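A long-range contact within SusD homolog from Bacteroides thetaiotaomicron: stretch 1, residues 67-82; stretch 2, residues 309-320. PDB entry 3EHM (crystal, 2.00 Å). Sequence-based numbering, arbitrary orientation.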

# COMPACT_ATOMS: atom_id res chain seq x y z
N PHE A 67 -9.72 4.57 4.70
CA PHE A 67 -11.12 4.67 4.28
C PHE A 67 -12.05 3.99 5.27
O PHE A 67 -11.62 3.22 6.12
N GLY A 68 -13.34 4.30 5.12
CA GLY A 68 -14.38 3.71 5.93
C GLY A 68 -15.45 3.28 4.94
O GLY A 68 -15.71 4.01 3.98
N ASN A 69 -16.06 2.12 5.15
CA ASN A 69 -17.08 1.63 4.22
C ASN A 69 -18.51 1.99 4.62
O ASN A 69 -18.90 1.82 5.78
N ASN A 70 -19.29 2.47 3.66
CA ASN A 70 -20.70 2.78 3.89
C ASN A 70 -21.46 1.53 3.46
O ASN A 70 -22.31 1.56 2.58
N ASN A 71 -21.12 0.41 4.10
CA ASN A 71 -21.73 -0.88 3.79
C ASN A 71 -21.04 -1.95 4.64
O ASN A 71 -19.96 -1.73 5.16
N ASN A 72 -21.68 -3.11 4.78
CA ASN A 72 -21.08 -4.21 5.52
C ASN A 72 -21.19 -5.47 4.67
O ASN A 72 -20.70 -6.54 5.05
N TRP A 73 -21.83 -5.33 3.51
CA TRP A 73 -22.03 -6.43 2.57
C TRP A 73 -22.56 -7.69 3.25
O TRP A 73 -22.26 -8.81 2.84
N GLY A 74 -23.37 -7.49 4.28
CA GLY A 74 -23.94 -8.62 5.00
C GLY A 74 -22.87 -9.52 5.60
O GLY A 74 -23.11 -10.70 5.84
N PHE A 75 -21.69 -8.95 5.84
CA PHE A 75 -20.56 -9.69 6.41
C PHE A 75 -20.17 -10.86 5.52
O PHE A 75 -19.68 -11.88 5.99
N ASN A 76 -20.36 -10.69 4.21
CA ASN A 76 -20.05 -11.74 3.25
C ASN A 76 -18.74 -11.58 2.47
O ASN A 76 -18.46 -12.39 1.59
N ASN A 77 -17.95 -10.55 2.77
CA ASN A 77 -16.68 -10.41 2.06
C ASN A 77 -15.52 -9.90 2.91
O ASN A 77 -15.65 -9.77 4.14
N GLU A 78 -14.40 -9.62 2.26
CA GLU A 78 -13.19 -9.17 2.95
C GLU A 78 -13.30 -7.88 3.77
O GLU A 78 -12.50 -7.64 4.68
N ALA A 79 -14.27 -7.03 3.44
CA ALA A 79 -14.43 -5.77 4.18
C ALA A 79 -14.60 -6.06 5.66
O ALA A 79 -14.12 -5.32 6.52
N ASN A 80 -15.29 -7.15 5.97
CA ASN A 80 -15.50 -7.53 7.36
C ASN A 80 -14.75 -8.80 7.72
O ASN A 80 -15.17 -9.58 8.57
N TRP A 81 -13.63 -8.99 7.03
CA TRP A 81 -12.71 -10.10 7.25
C TRP A 81 -13.23 -11.49 6.94
O TRP A 81 -12.71 -12.48 7.46
N ASN A 82 -14.26 -11.59 6.10
CA ASN A 82 -14.79 -12.90 5.73
C ASN A 82 -14.14 -13.23 4.38
O ASN A 82 -14.64 -12.86 3.32
N PRO A 309 -15.70 11.14 9.61
CA PRO A 309 -15.16 9.84 9.20
C PRO A 309 -16.13 8.67 9.40
O PRO A 309 -17.14 8.79 10.08
N VAL A 310 -15.79 7.55 8.77
CA VAL A 310 -16.57 6.32 8.89
C VAL A 310 -15.60 5.35 9.57
O VAL A 310 -14.44 5.24 9.16
N ALA A 311 -16.07 4.67 10.60
CA ALA A 311 -15.21 3.76 11.35
C ALA A 311 -14.70 2.58 10.53
O ALA A 311 -15.31 2.18 9.54
N PRO A 312 -13.55 2.01 10.94
CA PRO A 312 -12.98 0.88 10.21
C PRO A 312 -13.82 -0.38 10.41
O PRO A 312 -14.41 -0.57 11.48
N THR A 313 -13.87 -1.21 9.38
CA THR A 313 -14.63 -2.45 9.43
C THR A 313 -16.04 -2.17 9.96
O THR A 313 -16.46 -2.72 10.98
N ASN A 314 -16.74 -1.29 9.25
CA ASN A 314 -18.09 -0.87 9.58
C ASN A 314 -19.02 -2.07 9.75
O ASN A 314 -18.99 -2.99 8.94
N SER A 315 -19.83 -2.05 10.80
CA SER A 315 -20.75 -3.15 11.05
C SER A 315 -22.17 -2.80 10.60
O SER A 315 -23.06 -3.64 10.62
N LYS A 316 -22.36 -1.55 10.19
CA LYS A 316 -23.67 -1.08 9.75
C LYS A 316 -23.94 -1.26 8.26
O LYS A 316 -23.02 -1.24 7.44
N SER A 317 -25.21 -1.43 7.91
CA SER A 317 -25.62 -1.58 6.52
C SER A 317 -25.45 -0.26 5.77
O SER A 317 -25.34 0.80 6.39
N LYS A 318 -25.42 -0.33 4.45
CA LYS A 318 -25.28 0.86 3.63
C LYS A 318 -26.51 1.75 3.84
O LYS A 318 -27.61 1.25 4.01
N SER A 319 -26.31 3.06 3.84
CA SER A 319 -27.42 4.00 4.01
C SER A 319 -27.23 5.19 3.08
O SER A 319 -26.10 5.52 2.71
N GLU A 320 -28.33 5.84 2.71
CA GLU A 320 -28.25 6.97 1.80
C GLU A 320 -29.03 8.21 2.24
O GLU A 320 -29.28 9.10 1.44

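What holds together residues at least 232 apart in sequence that touch across the stretches? Largely asparagine amides reaching for backbone groups. Asn70, chi1 t, leaves its backbone sideways, but its amide reads both polar groups of Ser319: Ser319 N donates to Asn70 OD1 at 3.1 Å, and Asn70 ND2 donates to Ser319 O at 3.1 Å. The two bonds, both nearly straight, close a ring between one amide and one residue's backbone. Water 4 lies 3.0 Å from Asn70 OD1 and 2.7 Å from Ser317 O, though it has more acceptors in reach than protons.

Which side chains point directly in? Asn72, in rotamer p, points toward stretch 2 and sends ND2 to Ser315 O at 3.0 Å. Its other amide atom serves its own loop, with Gly74 N donating to Asn72 OD1 at 2.8 Å. Val310 (chi1 t) also points in, laying CG1 3.4 Å from Asn69 O, as does Asn314 (chi1 t), its CB 4.0 Å from Asn71 O. Gly68 has no side chain, and that matters here: an ideal CB would lie 2.3 Å from Val310 O, a clash.

How do the aromatic residues take part? Of the four in stretch 1, Phe75 and Trp81 reach the other stretch; both have chi1 m, and their ring ends come nearer than their sideways CA-to-CB bonds suggest. Trp81 NE1 donates to Thr313 OG1 at 3.1 Å, at the ring's edge, while Phe75 CZ packs 3.6 Å from Ser315 O.

What satisfies the remaining polar groups? Water fills the gaps. Water 1 donates to Phe67 O and Val310 O, each 2.8 Å from its oxygen; water 2 accepts from Asn69 N and Asn314 N, both 2.9 Å from its oxygen, and donates to Ala311 O. Water 3 accepts from Asn69 ND2 and donates to Asn71 O and Asn314 O, whereas waters 5 and 6 link the Asn72 amide to Ser317 OG. One acceptor goes without: Asn70 O is buried with no conventional partner, although Lys318 CA approaches it at 3.2 Å in a CA-H...O contact.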

# COMPACT_ATOMS: atom_id res chain seq x y z
CB PHE A 67 -11.33 4.00 2.92
CG PHE A 67 -10.30 4.36 1.89
CD1 PHE A 67 -9.37 3.43 1.46
CD2 PHE A 67 -10.24 5.65 1.38
CE1 PHE A 67 -8.40 3.77 0.52
CE2 PHE A 67 -9.27 6.00 0.45
CZ PHE A 67 -8.35 5.06 0.02
CB ASN A 69 -17.02 0.10 4.09
CG ASN A 69 -15.65 -0.42 3.68
OD1 ASN A 69 -15.04 0.08 2.73
ND2 ASN A 69 -15.17 -1.45 4.37
CB ASN A 70 -21.13 3.99 3.05
CG ASN A 70 -22.63 4.25 3.11
OD1 ASN A 70 -23.30 3.94 4.10
ND2 ASN A 70 -23.16 4.85 2.04
CB ASN A 71 -21.51 -1.19 2.30
CG ASN A 71 -22.48 -2.23 1.76
OD1 ASN A 71 -22.65 -2.36 0.54
ND2 ASN A 71 -23.11 -2.98 2.65
CB ASN A 72 -21.74 -4.42 6.89
CG ASN A 72 -23.20 -4.80 6.80
OD1 ASN A 72 -23.71 -5.14 5.73
ND2 ASN A 72 -23.89 -4.76 7.94
CB TRP A 73 -20.71 -6.74 1.85
CG TRP A 73 -20.27 -5.65 0.93
CD1 TRP A 73 -20.62 -5.48 -0.38
CD2 TRP A 73 -19.43 -4.54 1.26
NE1 TRP A 73 -20.05 -4.33 -0.89
CE2 TRP A 73 -19.32 -3.73 0.10
CE3 TRP A 73 -18.76 -4.14 2.43
CZ2 TRP A 73 -18.56 -2.55 0.08
CZ3 TRP A 73 -18.01 -2.96 2.40
CH2 TRP A 73 -17.92 -2.18 1.23
CB PHE A 75 -20.91 -10.22 7.81
CG PHE A 75 -21.54 -9.18 8.71
CD1 PHE A 75 -20.87 -8.00 9.01
CD2 PHE A 75 -22.81 -9.39 9.23
CE1 PHE A 75 -21.46 -7.03 9.82
CE2 PHE A 75 -23.41 -8.43 10.03
CZ PHE A 75 -22.74 -7.24 10.33
CB ASN A 76 -21.21 -11.88 2.26
CG ASN A 76 -22.46 -12.45 2.90
OD1 ASN A 76 -23.58 -12.05 2.56
ND2 ASN A 76 -22.28 -13.39 3.82
CB ASN A 77 -16.83 -9.54 0.79
CG ASN A 77 -17.13 -8.08 1.08
OD1 ASN A 77 -16.84 -7.57 2.17
ND2 ASN A 77 -17.69 -7.39 0.10
CB GLU A 78 -12.04 -9.03 1.95
CG GLU A 78 -12.21 -7.87 0.98
CD GLU A 78 -12.93 -8.26 -0.29
OE1 GLU A 78 -13.78 -9.18 -0.26
OE2 GLU A 78 -12.65 -7.63 -1.33
CB ALA A 79 -15.63 -4.99 3.65
CB ASN A 80 -16.99 -7.65 7.65
CG ASN A 80 -17.65 -6.29 7.73
OD1 ASN A 80 -17.96 -5.79 8.81
ND2 ASN A 80 -17.85 -5.67 6.57
CB TRP A 81 -12.22 -10.05 8.71
CG TRP A 81 -11.70 -8.70 9.16
CD1 TRP A 81 -12.04 -7.47 8.66
CD2 TRP A 81 -10.84 -8.45 10.27
NE1 TRP A 81 -11.44 -6.47 9.40
CE2 TRP A 81 -10.70 -7.05 10.40
CE3 TRP A 81 -10.17 -9.27 11.18
CZ2 TRP A 81 -9.92 -6.45 11.40
CZ3 TRP A 81 -9.39 -8.68 12.18
CH2 TRP A 81 -9.27 -7.28 12.27
CB ASN A 82 -16.31 -12.84 5.59
CG ASN A 82 -16.94 -14.21 5.48
OD1 ASN A 82 -18.16 -14.36 5.50
ND2 ASN A 82 -16.10 -15.24 5.36
CB PRO A 309 -13.93 9.69 10.06
CG PRO A 309 -14.40 10.28 11.36
CD PRO A 309 -15.13 11.54 10.91
CB VAL A 310 -17.00 5.79 7.51
CG1 VAL A 310 -17.70 4.44 7.66
CG2 VAL A 310 -17.94 6.79 6.85
CB ALA A 311 -15.95 3.26 12.58
CB PRO A 312 -11.59 0.75 10.81
CG PRO A 312 -11.81 1.17 12.23
CD PRO A 312 -12.70 2.39 12.08
CB THR A 313 -13.89 -3.50 10.30
OG1 THR A 313 -12.53 -3.60 9.85
CG2 THR A 313 -14.54 -4.87 10.17
CB ASN A 314 -18.62 0.04 8.46
CG ASN A 314 -19.97 0.67 8.80
OD1 ASN A 314 -20.52 1.42 8.00
ND2 ASN A 314 -20.49 0.39 9.99
CB SER A 315 -20.76 -3.52 12.54
OG SER A 315 -21.30 -2.47 13.32
CB LYS A 316 -23.85 0.39 10.11
CG LYS A 316 -24.60 0.65 11.42
CD LYS A 316 -23.92 0.02 12.62
CE LYS A 316 -24.65 0.39 13.91
NZ LYS A 316 -26.09 -0.01 13.93
CB SER A 317 -27.09 -2.01 6.44
OG SER A 317 -27.28 -3.29 7.02
CB LYS A 318 -25.19 0.49 2.15
CG LYS A 318 -25.13 1.69 1.22
CD LYS A 318 -25.12 1.27 -0.24
CE LYS A 318 -25.06 2.48 -1.16
NZ LYS A 318 -25.18 2.09 -2.59
CB SER A 319 -27.51 4.47 5.46
OG SER A 319 -28.56 5.40 5.62
CB GLU A 320 -28.71 6.55 0.40
CG GLU A 320 -27.94 5.37 -0.16
CD GLU A 320 -28.26 5.10 -1.62
OE1 GLU A 320 -27.97 5.97 -2.47
OE2 GLU A 320 -28.78 4.01 -1.93
O HOH W 1 -12.14 3.63 8.82
O HOH W 2 -15.40 0.57 7.47
O HOH W 3 -17.24 -2.73 6.20
O HOH W 4 -23.27 2.51 6.74
O HOH W 5 -26.19 -5.04 4.91
O HOH W 6 -26.40 -6.02 8.52